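Local coordinates for protein tryptophanyl-tRNA synthetase (Thermus thermophilus, PDB 2EL7) that probably joins tryptophan to its cognate tRNA in an ATP-driven reaction, working as a homodimeric class I aminoacyl-tRNA synthetase, at residues Pro185-Ile190 and Phe241-Tyr246; Phe247-Leu252 and Phe275-Glu280. One frame throughout, in Å; residues are numbered along the deposited sequence.

Overall arrangement
The two contacts show how a short helix can serve two neighbours in succession. Contact 1 sets the loop 185-190, which leads toward the KMSKS motif, against helix 239-247; contact 2 opens at the last residue of that helix and sets the turn into helix 250-261 against the long helix 267-294. They therefore follow one another along the chain, their segments adjoining at Tyr246 and Phe247, with their centres about 12 Å apart. Both lie on the same side of the chain's centre, contact 2 farther out. Helix 16-33, entered through the HIGH motif, touches Tyr246 and Phe247 alike, which places helix 239-247, and helix 267-294 behind it, close to the predicted ATP-binding region.

Contact 1. Residues Pro185-Ile190 and Phe241-Tyr246; sequences PRVPGI and FTYLSY
Just ahead of the KMSKS motif of this class I synthetase, the loop Pro185-Ile190 rests on helix 239-247 through two tyrosines, Tyr243 and Tyr246, three residues apart on the helix. Tyr243 supplies the polar grip: its OH donates to Pro188 O over 2.5 Å. The acceptor lies at the edge of the tyrosine ring and in its plane, whereas the donor sits 28° out of the carbonyl plane, with a C=O...O angle of 144°. Pro188 and Tyr243 run past one another in opposing senses, and Pro188 CG packs on Tyr243 CE2 at 3.9 Å. The same CG meets Thr242 CG2, the two side chains tip to tip.

Tyr246 reaches into the earlier half of the loop. Val187 places CG1 anti to its backbone N (chi1 -171°), and this methyl comes within 3.7 Å of Tyr246 CE1, while CG2 touches the same ring carbon. Pro185 CB approaches Tyr246 CE2 at 3.8 Å, so the two ortho carbons beside the hydroxyl have different loop partners. Val187, predicted to bind ATP, is also hydrogen-bonded, backbone to backbone, to Met196 of the KMSKS motif, and Tyr243 touches the Met196 side chain. The phenol tip of Tyr246 ends against the ring of Pro188, its OH 3.4 Å from Pro188 CD.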
ATOM      1  N   PRO A 185     -13.618  19.381  27.367  1.00 53.29           N
ATOM      2  CA  PRO A 185     -14.049  20.742  27.049  1.00 52.67           C
ATOM      3  C   PRO A 185     -13.818  21.099  25.585  1.00 56.77           C
ATOM      4  O   PRO A 185     -12.836  20.667  24.971  1.00 58.23           O
ATOM      5  CB  PRO A 185     -13.180  21.599  27.967  1.00 45.89           C
ATOM      6  CG  PRO A 185     -12.805  20.654  29.082  1.00 49.95           C
ATOM      7  CD  PRO A 185     -12.528  19.395  28.353  1.00 48.30           C
ATOM      8  N   ARG A 186     -14.726  21.877  25.017  1.00 55.88           N
ATOM      9  CA  ARG A 186     -14.541  22.313  23.641  1.00 61.20           C
ATOM     10  C   ARG A 186     -13.940  23.711  23.827  1.00 57.15           C
ATOM     11  O   ARG A 186     -14.657  24.697  24.034  1.00 48.43           O
ATOM     12  CB  ARG A 186     -15.886  22.351  22.894  1.00 67.79           C
ATOM     13  CG  ARG A 186     -16.731  21.065  23.063  1.00 81.94           C
ATOM     14  CD  ARG A 186     -15.990  19.768  22.635  1.00 90.46           C
ATOM     15  NE  ARG A 186     -16.591  18.545  23.197  1.00 93.35           N
ATOM     16  CZ  ARG A 186     -17.813  18.087  22.909  1.00 93.26           C
ATOM     17  NH1 ARG A 186     -18.259  16.973  23.481  1.00 83.62           N
ATOM     18  NH2 ARG A 186     -18.591  18.734  22.048  1.00 94.04           N
ATOM     19  N   VAL A 187     -12.609  23.760  23.780  1.00 51.25           N
ATOM     20  CA  VAL A 187     -11.833  24.978  23.991  1.00 42.89           C
ATOM     21  C   VAL A 187     -11.864  26.050  22.900  1.00 42.97           C
ATOM     22  O   VAL A 187     -11.453  25.819  21.766  1.00 39.83           O
ATOM     23  CB  VAL A 187     -10.366  24.615  24.274  1.00 40.03           C
ATOM     24  CG1 VAL A 187      -9.600  25.848  24.703  1.00 40.02           C
ATOM     25  CG2 VAL A 187     -10.308  23.518  25.347  1.00 35.31           C
ATOM     26  N   PRO A 188     -12.352  27.252  23.246  1.00 36.98           N
ATOM     27  CA  PRO A 188     -12.456  28.399  22.337  1.00 32.86           C
ATOM     28  C   PRO A 188     -11.123  29.085  22.006  1.00 41.47           C
ATOM     29  O   PRO A 188     -10.235  29.175  22.852  1.00 37.90           O
ATOM     30  CB  PRO A 188     -13.416  29.328  23.073  1.00 43.93           C
ATOM     31  CG  PRO A 188     -13.165  29.004  24.507  1.00 44.84           C
ATOM     32  CD  PRO A 188     -13.092  27.503  24.491  1.00 28.20           C
ATOM     33  N   GLY A 189     -11.004  29.574  20.772  1.00 35.95           N
ATOM     34  CA  GLY A 189      -9.788  30.234  20.333  1.00 44.74           C
ATOM     35  C   GLY A 189      -9.581  31.617  20.920  1.00 45.58           C
ATOM     36  O   GLY A 189     -10.510  32.203  21.460  1.00 48.28           O
ATOM     37  N   ILE A 190      -8.368  32.150  20.801  1.00 43.95           N
ATOM     38  CA  ILE A 190      -8.055  33.466  21.364  1.00 48.51           C
ATOM     39  C   ILE A 190      -8.840  34.651  20.779  1.00 53.01           C
ATOM     40  O   ILE A 190      -8.985  35.686  21.426  1.00 58.99           O
ATOM     41  CB  ILE A 190      -6.540  33.766  21.266  1.00 40.10           C
ATOM     42  CG1 ILE A 190      -6.123  33.946  19.806  1.00 40.04           C
ATOM     43  CG2 ILE A 190      -5.750  32.635  21.912  1.00 27.57           C
ATOM     44  CD1 ILE A 190      -4.619  34.188  19.636  1.00 38.16           C
ATOM     45  N   PHE A 241     -13.144  34.046  31.264  1.00 51.78           N
ATOM     46  CA  PHE A 241     -13.567  33.248  32.414  1.00 40.71           C
ATOM     47  C   PHE A 241     -13.720  31.783  32.068  1.00 44.34           C
ATOM     48  O   PHE A 241     -13.882  30.949  32.962  1.00 40.38           O
ATOM     49  CB  PHE A 241     -14.872  33.783  32.998  1.00 46.63           C
ATOM     50  CG  PHE A 241     -14.668  34.828  34.053  1.00 51.16           C
ATOM     51  CD1 PHE A 241     -14.510  34.465  35.383  1.00 54.73           C
ATOM     52  CD2 PHE A 241     -14.562  36.176  33.707  1.00 58.37           C
ATOM     53  CE1 PHE A 241     -14.241  35.430  36.358  1.00 49.14           C
ATOM     54  CE2 PHE A 241     -14.293  37.151  34.674  1.00 53.92           C
ATOM     55  CZ  PHE A 241     -14.132  36.777  35.997  1.00 51.93           C
ATOM     56  N   THR A 242     -13.678  31.469  30.773  1.00 43.07           N
ATOM     57  CA  THR A 242     -13.779  30.084  30.317  1.00 40.30           C
ATOM     58  C   THR A 242     -12.416  29.453  30.591  1.00 40.84           C
ATOM     59  O   THR A 242     -12.315  28.402  31.235  1.00 41.96           O
ATOM     60  CB  THR A 242     -14.098  30.013  28.811  1.00 46.10           C
ATOM     61  OG1 THR A 242     -15.403  30.561  28.577  1.00 50.72           O
ATOM     62  CG2 THR A 242     -14.070  28.581  28.317  1.00 44.43           C
ATOM     63  N   TYR A 243     -11.369  30.115  30.109  1.00 38.11           N
ATOM     64  CA  TYR A 243     -10.011  29.655  30.330  1.00 33.78           C
ATOM     65  C   TYR A 243      -9.786  29.603  31.823  1.00 37.52           C
ATOM     66  O   TYR A 243      -9.276  28.614  32.342  1.00 48.55           O
ATOM     67  CB  TYR A 243      -9.001  30.620  29.730  1.00 27.19           C
ATOM     68  CG  TYR A 243      -8.936  30.640  28.223  1.00 36.00           C
ATOM     69  CD1 TYR A 243      -8.025  31.467  27.573  1.00 41.44           C
ATOM     70  CD2 TYR A 243      -9.763  29.829  27.442  1.00 33.93           C
ATOM     71  CE1 TYR A 243      -7.931  31.497  26.183  1.00 38.33           C
ATOM     72  CE2 TYR A 243      -9.673  29.851  26.038  1.00 36.62           C
ATOM     73  CZ  TYR A 243      -8.754  30.695  25.422  1.00 33.99           C
ATOM     74  OH  TYR A 243      -8.681  30.791  24.047  1.00 36.27           O
ATOM     75  N   LEU A 244     -10.165  30.670  32.524  1.00 42.52           N
ATOM     76  CA  LEU A 244      -9.974  30.714  33.973  1.00 42.48           C
ATOM     77  C   LEU A 244     -10.520  29.447  34.627  1.00 43.21           C
ATOM     78  O   LEU A 244      -9.919  28.900  35.551  1.00 47.03           O
ATOM     79  CB  LEU A 244     -10.671  31.942  34.571  1.00 40.63           C
ATOM     80  CG  LEU A 244     -10.504  32.162  36.082  1.00 32.08           C
ATOM     81  CD1 LEU A 244      -9.077  32.573  36.380  1.00 25.70           C
ATOM     82  CD2 LEU A 244     -11.470  33.231  36.564  1.00 28.28           C
ATOM     83  N   SER A 245     -11.659  28.983  34.130  1.00 48.45           N
ATOM     84  CA  SER A 245     -12.321  27.786  34.655  1.00 51.88           C
ATOM     85  C   SER A 245     -11.474  26.528  34.481  1.00 48.94           C
ATOM     86  O   SER A 245     -11.446  25.643  35.348  1.00 40.36           O
ATOM     87  CB  SER A 245     -13.657  27.604  33.939  1.00 53.72           C
ATOM     88  OG  SER A 245     -14.366  28.833  33.948  1.00 53.50           O
ATOM     89  N   TYR A 246     -10.794  26.462  33.343  1.00 46.54           N
ATOM     90  CA  TYR A 246      -9.934  25.338  33.009  1.00 37.13           C
ATOM     91  C   TYR A 246      -8.746  25.199  33.946  1.00 39.91           C
ATOM     92  O   TYR A 246      -8.338  24.083  34.252  1.00 40.33           O
ATOM     93  CB  TYR A 246      -9.369  25.513  31.607  1.00 36.41           C
ATOM     94  CG  TYR A 246     -10.377  25.544  30.476  1.00 36.09           C
ATOM     95  CD1 TYR A 246     -10.018  26.065  29.233  1.00 32.71           C
ATOM     96  CD2 TYR A 246     -11.663  25.013  30.625  1.00 29.90           C
ATOM     97  CE1 TYR A 246     -10.899  26.055  28.166  1.00 38.03           C
ATOM     98  CE2 TYR A 246     -12.568  25.010  29.552  1.00 21.87           C
ATOM     99  CZ  TYR A 246     -12.175  25.533  28.329  1.00 36.52           C
ATOM    100  OH  TYR A 246     -13.049  25.570  27.254  1.00 46.11           O
TER

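Contact 2. Residues Phe247-Leu252 and Phe275-Glu280; sequences FAPKDL and FDHLME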
ATOM      1  N   PHE A 247      -8.201  26.327  34.408  1.00 37.94           N
ATOM      2  CA  PHE A 247      -6.993  26.310  35.235  1.00 33.04           C
ATOM      3  C   PHE A 247      -6.943  26.830  36.662  1.00 44.33           C
ATOM      4  O   PHE A 247      -5.852  26.920  37.231  1.00 37.84           O
ATOM      5  CB  PHE A 247      -5.888  27.010  34.472  1.00 29.47           C
ATOM      6  CG  PHE A 247      -5.764  26.548  33.073  1.00 31.29           C
ATOM      7  CD1 PHE A 247      -6.318  27.298  32.031  1.00 17.28           C
ATOM      8  CD2 PHE A 247      -5.154  25.327  32.794  1.00 22.35           C
ATOM      9  CE1 PHE A 247      -6.271  26.842  30.738  1.00 24.06           C
ATOM     10  CE2 PHE A 247      -5.099  24.848  31.491  1.00 25.76           C
ATOM     11  CZ  PHE A 247      -5.658  25.604  30.453  1.00 27.68           C
ATOM     12  N   ALA A 248      -8.084  27.193  37.240  1.00 48.53           N
ATOM     13  CA  ALA A 248      -8.092  27.703  38.603  1.00 41.05           C
ATOM     14  C   ALA A 248      -9.256  27.076  39.346  1.00 42.37           C
ATOM     15  O   ALA A 248     -10.311  26.820  38.754  1.00 49.60           O
ATOM     16  CB  ALA A 248      -8.209  29.218  38.596  1.00 39.78           C
ATOM     17  N   PRO A 249      -9.089  26.834  40.659  1.00 42.68           N
ATOM     18  CA  PRO A 249     -10.123  26.222  41.500  1.00 44.40           C
ATOM     19  C   PRO A 249     -11.494  26.894  41.447  1.00 49.37           C
ATOM     20  O   PRO A 249     -11.592  28.105  41.249  1.00 50.15           O
ATOM     21  CB  PRO A 249      -9.490  26.244  42.893  1.00 44.54           C
ATOM     22  CG  PRO A 249      -8.527  27.394  42.834  1.00 39.37           C
ATOM     23  CD  PRO A 249      -7.940  27.286  41.471  1.00 40.81           C
ATOM     24  N   LYS A 250     -12.550  26.092  41.600  1.00 53.39           N
ATOM     25  CA  LYS A 250     -13.929  26.599  41.573  1.00 55.64           C
ATOM     26  C   LYS A 250     -14.087  27.806  42.498  1.00 49.47           C
ATOM     27  O   LYS A 250     -14.425  28.898  42.055  1.00 50.37           O
ATOM     28  CB  LYS A 250     -14.918  25.521  42.037  1.00 65.68           C
ATOM     29  CG  LYS A 250     -14.745  24.142  41.428  1.00 73.31           C
ATOM     30  CD  LYS A 250     -15.743  23.160  42.075  1.00 83.18           C
ATOM     31  CE  LYS A 250     -15.566  21.723  41.567  1.00 87.88           C
ATOM     32  NZ  LYS A 250     -15.790  21.574  40.095  1.00 78.51           N
ATOM     33  N   ASP A 251     -13.847  27.587  43.790  1.00 47.68           N
ATOM     34  CA  ASP A 251     -13.960  28.631  44.796  1.00 46.11           C
ATOM     35  C   ASP A 251     -13.452  29.974  44.298  1.00 51.45           C
ATOM     36  O   ASP A 251     -14.195  30.959  44.271  1.00 49.46           O
ATOM     37  CB  ASP A 251     -13.208  28.216  46.056  1.00 50.89           C
ATOM     38  CG  ASP A 251     -14.012  27.247  46.920  1.00 68.76           C
ATOM     39  OD1 ASP A 251     -14.674  26.342  46.358  1.00 71.23           O
ATOM     40  OD2 ASP A 251     -13.981  27.385  48.164  1.00 70.52           O
ATOM     41  N   LEU A 252     -12.190  30.016  43.889  1.00 53.25           N
ATOM     42  CA  LEU A 252     -11.608  31.255  43.385  1.00 52.01           C
ATOM     43  C   LEU A 252     -12.330  31.777  42.144  1.00 52.24           C
ATOM     44  O   LEU A 252     -12.555  32.986  42.011  1.00 57.91           O
ATOM     45  CB  LEU A 252     -10.121  31.049  43.084  1.00 43.73           C
ATOM     46  CG  LEU A 252      -9.365  32.110  42.278  1.00 52.24           C
ATOM     47  CD1 LEU A 252      -9.699  33.517  42.790  1.00 56.24           C
ATOM     48  CD2 LEU A 252      -7.859  31.830  42.370  1.00 40.53           C
ATOM     49  N   PHE A 275      -3.316  34.038  33.865  1.00 35.01           N
ATOM     50  CA  PHE A 275      -1.950  33.799  33.447  1.00 31.96           C
ATOM     51  C   PHE A 275      -1.182  32.974  34.482  1.00 45.09           C
ATOM     52  O   PHE A 275      -0.704  31.877  34.176  1.00 47.19           O
ATOM     53  CB  PHE A 275      -1.247  35.136  33.216  1.00 36.38           C
ATOM     54  CG  PHE A 275       0.184  35.009  32.789  1.00 28.68           C
ATOM     55  CD1 PHE A 275       0.509  34.554  31.519  1.00 35.10           C
ATOM     56  CD2 PHE A 275       1.212  35.340  33.662  1.00 37.46           C
ATOM     57  CE1 PHE A 275       1.837  34.431  31.124  1.00 32.28           C
ATOM     58  CE2 PHE A 275       2.553  35.222  33.276  1.00 38.24           C
ATOM     59  CZ  PHE A 275       2.861  34.764  32.001  1.00 35.79           C
ATOM     60  N   ASP A 276      -1.067  33.484  35.707  1.00 44.35           N
ATOM     61  CA  ASP A 276      -0.340  32.751  36.744  1.00 50.61           C
ATOM     62  C   ASP A 276      -0.789  31.295  36.865  1.00 46.79           C
ATOM     63  O   ASP A 276       0.046  30.381  36.978  1.00 37.82           O
ATOM     64  CB  ASP A 276      -0.485  33.431  38.119  1.00 47.14           C
ATOM     65  CG  ASP A 276       0.103  34.823  38.142  1.00 53.29           C
ATOM     66  OD1 ASP A 276       1.132  35.024  37.454  1.00 48.56           O
ATOM     67  OD2 ASP A 276      -0.456  35.706  38.847  1.00 47.97           O
ATOM     68  N   HIS A 277      -2.105  31.089  36.861  1.00 44.37           N
ATOM     69  CA  HIS A 277      -2.666  29.749  36.985  1.00 48.30           C
ATOM     70  C   HIS A 277      -2.393  28.934  35.731  1.00 48.15           C
ATOM     71  O   HIS A 277      -2.163  27.730  35.803  1.00 44.18           O
ATOM     72  CB  HIS A 277      -4.169  29.834  37.277  1.00 39.06           C
ATOM     73  CG  HIS A 277      -4.480  30.071  38.724  1.00 43.76           C
ATOM     74  ND1 HIS A 277      -4.802  29.050  39.596  1.00 46.31           N
ATOM     75  CD2 HIS A 277      -4.446  31.202  39.469  1.00 43.06           C
ATOM     76  CE1 HIS A 277      -4.953  29.544  40.813  1.00 45.45           C
ATOM     77  NE2 HIS A 277      -4.741  30.846  40.763  1.00 30.71           N
ATOM     78  N   LEU A 278      -2.389  29.601  34.582  1.00 42.49           N
ATOM     79  CA  LEU A 278      -2.127  28.906  33.344  1.00 37.15           C
ATOM     80  C   LEU A 278      -0.681  28.421  33.320  1.00 31.43           C
ATOM     81  O   LEU A 278      -0.449  27.248  33.069  1.00 37.22           O
ATOM     82  CB  LEU A 278      -2.416  29.813  32.151  1.00 29.45           C
ATOM     83  CG  LEU A 278      -2.039  29.190  30.814  1.00 32.40           C
ATOM     84  CD1 LEU A 278      -2.754  27.854  30.668  1.00 41.99           C
ATOM     85  CD2 LEU A 278      -2.387  30.143  29.683  1.00 36.54           C
ATOM     86  N   MET A 279       0.268  29.314  33.603  1.00 29.41           N
ATOM     87  CA  MET A 279       1.702  28.986  33.620  1.00 32.83           C
ATOM     88  C   MET A 279       2.051  27.937  34.658  1.00 40.42           C
ATOM     89  O   MET A 279       3.015  27.178  34.498  1.00 47.76           O
ATOM     90  CB  MET A 279       2.561  30.223  33.910  1.00 32.28           C
ATOM     91  CG  MET A 279       2.577  31.281  32.808  1.00 38.82           C
ATOM     92  SD  MET A 279       2.691  30.544  31.154  1.00 43.30           S
ATOM     93  CE  MET A 279       4.231  29.676  31.260  1.00 29.83           C
ATOM     94  N   GLU A 280       1.282  27.895  35.732  1.00 34.87           N
ATOM     95  CA  GLU A 280       1.545  26.918  36.762  1.00 36.50           C
ATOM     96  C   GLU A 280       1.083  25.536  36.296  1.00 41.37           C
ATOM     97  O   GLU A 280       1.634  24.512  36.713  1.00 43.26           O
ATOM     98  CB  GLU A 280       0.828  27.318  38.064  1.00 44.50           C
ATOM     99  CG  GLU A 280       1.132  26.413  39.264  1.00 37.62           C
ATOM    100  CD  GLU A 280       2.620  26.122  39.407  1.00 45.87           C
ATOM    101  OE1 GLU A 280       3.436  27.070  39.269  1.00 51.07           O
ATOM    102  OE2 GLU A 280       2.971  24.947  39.659  1.00 44.80           O
TER
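The ring of Phe247 carries a methyl on one face, and the ring of His277 does the same, in a helix-packing contact of the class I synthetase where the junction between helices 239-247 and 250-261 lies against helix 267-294. Leu278 CD1 stands over the centre of the Phe247 ring, 3.6 Å from its centroid and 10° from the normal, a nearly upright CH-pi contact in which all six ring carbons share. A chi1 of 175° sets Leu278 CG anti to the backbone N, and from there CD1 turns over the ring; the two side chains run side by side in the same direction. Phe247 also touches Ile16 and Leu20 of helix 16-33, and Leu278 touches Ile213 of helix 210-218.

The imidazole works differently, because its surroundings mix polar and apolar atoms. Ala248 CB lies over one face, displaced toward the rim, 3.6 Å from His277 ND1. At the edge, near the ring plane, Phe247 O accepts a weak, bent hydrogen bond from His277 ND1, 3.4 Å long with an angle of 132° at the hydrogen. Pro249, the N-cap residue of helix 250-261, crosses the histidine at about a right angle and sets Pro249 CD 3.8 Å from His277 CE1. An alanine at His277 removes the imidazole and would probably leave Phe247 O without this weak donor and a gap beside Ala248, Pro249 and Leu252. Leu252, in the first turn of helix 250-261, meets the histidine tip to tip, Leu252 CD2 lying 3.6 Å from His277 NE2.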